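Local coordinates for protein vascular endothelial cadherin (Gallus gallus, PDB 3PPE) that mediates calcium-dependent, homophilic adhesion between endothelial cells, may help organise their junctions, and plays a role in coupling actin fibres to them, at residues G111-M116 and T121-V126; Y152-D157 and F162-D167. All blocks are in the same frame, centred on the assembly; numbering follows the deposited sequence.

Contact 1: G111-M116 and T121-V126; sequences GSVPEM and TSVTKV
Val113 and Val123 meet across a seam of the second extracellular cadherin domain, EC2, a beta sandwich whose Greek-key fold has an immunoglobulin-like look. Segment 111-116 runs along strand 108-114, an edge strand of one sheet, and segment 121-126 opens strand 122-129 of the facing sheet. The two strands run antiparallel, at 174° to each other, with their axes 5.8 Å apart at the closest point. No direct hydrogen bond crosses between them; a water does that work. Water 1 accepts from Ser112 N at 3.0 Å and donates to Val123 O at 2.7 Å, bridging the two backbones in place of a direct bond. On its other side, strand 108-114 is hydrogen-bonded through its backbone to strand 194-202, where Gly111 pairs with Ile198 and Arg200.

Val113 is the buried residue here, and its side chain can be followed outward. CB sits 4.1 Å from Val123 CG2, a plain apolar touch. CG2 then reaches past it to Thr121 CG2 at 3.8 Å, the two methyls meeting as the side chains cross obliquely. That reach follows from the first torsion, which places CG2 anti to the backbone N while CG1 takes the crowded position between N and the carbonyl carbon (chi1 68°). Thr121 turns its methyl to the valine, while its hydroxyl OG1 is hydrogen-bonded to Arg118 O.

Val123 turns one methyl to a side chain of 111-116 and the other to its backbone: CG2 to Val113 CB, CG1 to Ser112 O at 3.9 Å. At the far end Gly111, without a side chain, lets Thr124 come close, its CB resting 4.1 Å from Gly111 CA.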
loop_
_atom_site.group_PDB
_atom_site.type_symbol
_atom_site.label_atom_id
_atom_site.label_comp_id
_atom_site.label_asym_id
_atom_site.label_seq_id
_atom_site.Cartn_x
_atom_site.Cartn_y
_atom_site.Cartn_z
ATOM N N GLY A 111 -2.972 26.115 -41.778
ATOM C CA GLY A 111 -1.702 26.106 -42.469
ATOM C C GLY A 111 -1.853 26.327 -43.947
ATOM O O GLY A 111 -2.947 26.463 -44.471
ATOM N N SER A 112 -0.722 26.346 -44.625
ATOM C CA SER A 112 -0.741 26.497 -46.061
ATOM C C SER A 112 0.455 25.776 -46.659
ATOM O O SER A 112 1.464 25.508 -45.994
ATOM C CB SER A 112 -0.750 28.002 -46.466
ATOM O OG SER A 112 0.554 28.544 -46.339
ATOM N N VAL A 113 0.318 25.431 -47.921
ATOM C CA VAL A 113 1.391 24.763 -48.633
ATOM C C VAL A 113 1.233 25.162 -50.115
ATOM O O VAL A 113 0.096 25.372 -50.563
ATOM C CB VAL A 113 1.367 23.234 -48.369
ATOM C CG1 VAL A 113 0.140 22.572 -49.010
ATOM C CG2 VAL A 113 2.701 22.552 -48.822
ATOM N N PRO A 114 2.346 25.372 -50.851
ATOM C CA PRO A 114 2.219 25.613 -52.292
ATOM C C PRO A 114 1.652 24.422 -52.999
ATOM O O PRO A 114 1.974 23.277 -52.622
ATOM C CB PRO A 114 3.668 25.833 -52.747
ATOM C CG PRO A 114 4.345 26.380 -51.475
ATOM C CD PRO A 114 3.740 25.544 -50.388
ATOM N N GLU A 115 0.813 24.679 -54.015
ATOM C CA GLU A 115 0.239 23.633 -54.825
ATOM C C GLU A 115 1.347 22.842 -55.479
ATOM O O GLU A 115 2.441 23.359 -55.670
ATOM C CB GLU A 115 -0.686 24.206 -55.917
ATOM C CG GLU A 115 0.016 25.179 -56.879
ATOM C CD GLU A 115 -0.825 25.439 -58.134
ATOM O OE1 GLU A 115 -0.439 26.328 -58.952
ATOM O OE2 GLU A 115 -1.858 24.732 -58.289
ATOM N N MET A 116 1.054 21.590 -55.820
ATOM C CA MET A 116 1.991 20.746 -56.546
ATOM C C MET A 116 3.336 20.533 -55.824
ATOM O O MET A 116 4.315 20.196 -56.460
ATOM C CB MET A 116 2.203 21.284 -57.994
ATOM C CG MET A 116 0.888 21.541 -58.798
ATOM S SD MET A 116 -0.113 20.045 -58.968
ATOM C CE MET A 116 1.015 19.004 -59.884
ATOM N N THR A 121 5.649 16.770 -48.209
ATOM C CA THR A 121 5.976 18.140 -47.859
ATOM C C THR A 121 5.267 18.507 -46.573
ATOM O O THR A 121 4.045 18.389 -46.474
ATOM C CB THR A 121 5.594 19.149 -48.952
ATOM O OG1 THR A 121 6.364 18.850 -50.143
ATOM C CG2 THR A 121 5.954 20.558 -48.467
ATOM N N SER A 122 6.062 18.957 -45.596
ATOM C CA SER A 122 5.582 19.335 -44.300
ATOM C C SER A 122 4.687 20.583 -44.429
ATOM O O SER A 122 5.072 21.579 -45.089
ATOM C CB SER A 122 6.824 19.632 -43.446
ATOM O OG SER A 122 6.429 20.133 -42.224
ATOM N N VAL A 123 3.510 20.563 -43.799
ATOM C CA VAL A 123 2.558 21.663 -43.962
ATOM C C VAL A 123 2.468 22.539 -42.687
ATOM O O VAL A 123 2.669 23.747 -42.718
ATOM C CB VAL A 123 1.151 21.096 -44.324
ATOM C CG1 VAL A 123 0.099 22.223 -44.407
ATOM C CG2 VAL A 123 1.208 20.233 -45.592
ATOM N N THR A 124 2.180 21.893 -41.556
ATOM C CA THR A 124 1.910 22.572 -40.322
ATOM C C THR A 124 1.956 21.521 -39.207
ATOM O O THR A 124 2.083 20.323 -39.497
ATOM C CB THR A 124 0.531 23.312 -40.384
ATOM O OG1 THR A 124 0.461 24.203 -39.291
ATOM C CG2 THR A 124 -0.659 22.367 -40.319
ATOM N N LYS A 125 1.941 21.957 -37.950
ATOM C CA LYS A 125 1.998 21.015 -36.847
ATOM C C LYS A 125 0.753 21.216 -35.996
ATOM O O LYS A 125 0.364 22.348 -35.724
ATOM C CB LYS A 125 3.239 21.218 -35.966
ATOM C CG LYS A 125 3.432 20.058 -34.941
ATOM C CD LYS A 125 4.479 20.362 -33.902
ATOM C CE LYS A 125 4.583 19.252 -32.828
ATOM N NZ LYS A 125 3.292 18.982 -32.064
ATOM N N VAL A 126 0.108 20.125 -35.608
ATOM C CA VAL A 126 -0.971 20.198 -34.615
ATOM C C VAL A 126 -0.415 19.608 -33.301
ATOM O O VAL A 126 0.573 18.855 -33.330
ATOM C CB VAL A 126 -2.319 19.502 -35.088
ATOM C CG1 VAL A 126 -2.807 20.120 -36.426
ATOM C CG2 VAL A 126 -2.212 17.948 -35.231
HETATM O O HOH W 1 1.587 26.256 -42.637
#

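Contact 2: Y152-D157 and F162-D167; sequences YFTVDD and FTARAD
The Phe162 ring receives Asp156 at its edge: OD2 lies near the ring plane, 3.5 Å from CE1, and the carboxylate is turned 65° from the ring. This sets the negative oxygen against ring hydrogens, which is probably mildly favourable. Asp156 CG stands between its backbone N and carbonyl carbon (chi1 70°), bringing OD2 to the ring while OD1 accepts from Ser158 N and Val160 N. The Phe153 ring has Phe162 O at its edge, 3.6 Å from CD2. Tyr152 and Arg165 lie side by side, with Arg165 CD 4.2 Å from Tyr152 CD2 and ring and guanidinium planes 58° apart; Arg165 grips Asp167 side-on through NE and NH2.

Between the Phe153 and Phe162 rings, which leave the strands on opposite sides, backbone bonds hold a beta hairpin. Thr154 N gives to Phe162 O at 2.8 Å, and Phe162 N returns one to Thr154 O at 2.9 Å. Ala164 N gives to Tyr152 O at 2.8 Å. Water 2 bridges Thr154 OG1 and Thr163 O. An alanine in place of Phe162 would probably leave Asp156 OD2 without its ring edge and open a gap beside Ser122, where the ring packs.

Strand 153-155 ends its sheet, and strand 160-163 joins it to strand 122-129. On the inner side of the sandwich, the buried Phe153 packs on Val123 and on Ile146 of strand 142-148, and meets the Tyr176 ring edge-to-face.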
loop_
_atom_site.group_PDB
_atom_site.type_symbol
_atom_site.label_atom_id
_atom_site.label_comp_id
_atom_site.label_asym_id
_atom_site.label_seq_id
_atom_site.Cartn_x
_atom_site.Cartn_y
_atom_site.Cartn_z
ATOM N N TYR A 152 -5.399 13.132 -48.797
ATOM C CA TYR A 152 -4.724 14.352 -49.229
ATOM C C TYR A 152 -3.507 14.702 -48.375
ATOM O O TYR A 152 -2.514 15.227 -48.913
ATOM C CB TYR A 152 -5.731 15.520 -49.280
ATOM C CG TYR A 152 -6.852 15.197 -50.238
ATOM C CD1 TYR A 152 -8.104 14.798 -49.759
ATOM C CD2 TYR A 152 -6.633 15.192 -51.623
ATOM C CE1 TYR A 152 -9.111 14.452 -50.619
ATOM C CE2 TYR A 152 -7.646 14.860 -52.492
ATOM C CZ TYR A 152 -8.878 14.490 -51.977
ATOM O OH TYR A 152 -9.891 14.139 -52.814
ATOM N N PHE A 153 -3.578 14.364 -47.069
ATOM C CA PHE A 153 -2.544 14.695 -46.060
ATOM C C PHE A 153 -2.330 13.538 -45.098
ATOM O O PHE A 153 -3.247 12.795 -44.835
ATOM C CB PHE A 153 -2.931 15.967 -45.245
ATOM C CG PHE A 153 -3.121 17.181 -46.116
ATOM C CD1 PHE A 153 -4.383 17.472 -46.667
ATOM C CD2 PHE A 153 -2.037 17.966 -46.477
ATOM C CE1 PHE A 153 -4.558 18.563 -47.525
ATOM C CE2 PHE A 153 -2.209 19.086 -47.337
ATOM C CZ PHE A 153 -3.473 19.372 -47.860
ATOM N N THR A 154 -1.116 13.399 -44.597
ATOM C CA THR A 154 -0.823 12.430 -43.549
ATOM C C THR A 154 -0.395 13.181 -42.296
ATOM O O THR A 154 -0.076 14.365 -42.342
ATOM C CB THR A 154 0.282 11.403 -43.954
ATOM O OG1 THR A 154 1.543 12.055 -44.126
ATOM C CG2 THR A 154 -0.122 10.604 -45.245
ATOM N N VAL A 155 -0.395 12.501 -41.159
ATOM C CA VAL A 155 0.116 13.120 -39.949
ATOM C C VAL A 155 1.071 12.139 -39.274
ATOM O O VAL A 155 0.814 10.927 -39.292
ATOM C CB VAL A 155 -1.040 13.514 -38.990
ATOM C CG1 VAL A 155 -1.837 12.259 -38.536
ATOM C CG2 VAL A 155 -0.489 14.232 -37.748
ATOM N N ASP A 156 2.179 12.630 -38.711
ATOM C CA ASP A 156 3.068 11.727 -37.974
ATOM C C ASP A 156 2.678 11.732 -36.485
ATOM O O ASP A 156 1.774 12.463 -36.083
ATOM C CB ASP A 156 4.565 11.990 -38.219
ATOM C CG ASP A 156 5.084 13.285 -37.612
ATOM O OD1 ASP A 156 4.490 13.892 -36.688
ATOM O OD2 ASP A 156 6.159 13.716 -38.085
ATOM N N ASP A 157 3.354 10.942 -35.655
ATOM C CA ASP A 157 2.910 10.856 -34.261
ATOM C C ASP A 157 3.481 12.008 -33.398
ATOM O O ASP A 157 3.252 12.040 -32.163
ATOM C CB ASP A 157 3.146 9.433 -33.693
ATOM C CG ASP A 157 2.054 8.438 -34.117
ATOM O OD1 ASP A 157 0.833 8.817 -34.245
ATOM O OD2 ASP A 157 2.428 7.267 -34.331
ATOM N N PHE A 162 1.688 16.438 -43.410
ATOM C CA PHE A 162 2.457 16.394 -44.657
ATOM C C PHE A 162 1.507 16.161 -45.815
ATOM O O PHE A 162 0.463 15.530 -45.628
ATOM C CB PHE A 162 3.432 15.212 -44.636
ATOM C CG PHE A 162 4.438 15.251 -43.524
ATOM C CD1 PHE A 162 4.165 14.650 -42.283
ATOM C CD2 PHE A 162 5.691 15.817 -43.732
ATOM C CE1 PHE A 162 5.122 14.695 -41.250
ATOM C CE2 PHE A 162 6.669 15.844 -42.712
ATOM C CZ PHE A 162 6.382 15.285 -41.473
ATOM N N THR A 163 1.891 16.616 -47.023
ATOM C CA THR A 163 1.125 16.291 -48.235
ATOM C C THR A 163 1.214 14.775 -48.451
ATOM O O THR A 163 2.283 14.184 -48.282
ATOM C CB THR A 163 1.660 17.046 -49.509
ATOM O OG1 THR A 163 3.020 16.678 -49.714
ATOM C CG2 THR A 163 1.559 18.603 -49.338
ATOM N N ALA A 164 0.073 14.172 -48.807
ATOM C CA ALA A 164 -0.062 12.734 -49.065
ATOM C C ALA A 164 -0.033 12.404 -50.553
ATOM O O ALA A 164 -0.007 11.236 -50.916
ATOM C CB ALA A 164 -1.359 12.174 -48.457
ATOM N N ARG A 165 0.016 13.431 -51.386
ATOM C CA ARG A 165 -0.023 13.300 -52.857
ATOM C C ARG A 165 0.869 14.392 -53.392
ATOM O O ARG A 165 0.972 15.443 -52.761
ATOM C CB ARG A 165 -1.451 13.550 -53.398
ATOM C CG ARG A 165 -2.521 12.502 -52.971
ATOM C CD ARG A 165 -3.890 12.782 -53.603
ATOM N NE ARG A 165 -3.818 12.602 -55.057
ATOM C CZ ARG A 165 -4.071 11.473 -55.706
ATOM N NH1 ARG A 165 -4.409 10.355 -55.040
ATOM N NH2 ARG A 165 -3.944 11.460 -57.044
ATOM N N ALA A 166 1.445 14.187 -54.578
ATOM C CA ALA A 166 2.278 15.218 -55.226
ATOM C C ALA A 166 1.501 16.069 -56.220
ATOM O O ALA A 166 2.065 16.986 -56.781
ATOM C CB ALA A 166 3.468 14.584 -55.939
ATOM N N ASP A 167 0.214 15.797 -56.430
ATOM C CA ASP A 167 -0.569 16.522 -57.453
ATOM C C ASP A 167 -1.628 17.472 -56.884
ATOM O O ASP A 167 -2.657 17.686 -57.533
ATOM C CB ASP A 167 -1.262 15.517 -58.415
ATOM C CG ASP A 167 -2.114 14.495 -57.670
ATOM O OD1 ASP A 167 -2.628 13.537 -58.297
ATOM O OD2 ASP A 167 -2.254 14.638 -56.430
HETATM O O HOH W 2 2.884 12.168 -46.585
#

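Both contacts belong to EC2, away from its calcium sites, and follow one another along the chain with centres about 9 Å apart. Contact 1 is a surface contact between the edge strand 108-114 of one sheet and strand 122-129 of the other, made of methyl packing and a water bridge; contact 2 is partly buried and lies within one sheet, where direct backbone bonds pair a hairpin. They share that sheet, since strands 122-129 and 160-163 are neighbours in it: Thr121 O and Thr163 N are 2.8 Å apart, probably hydrogen-bonded, and Ser122 CA packs on Phe162 CD2. Met116 SD also packs against Asp167 C, bringing the loop ends of the two contacts together.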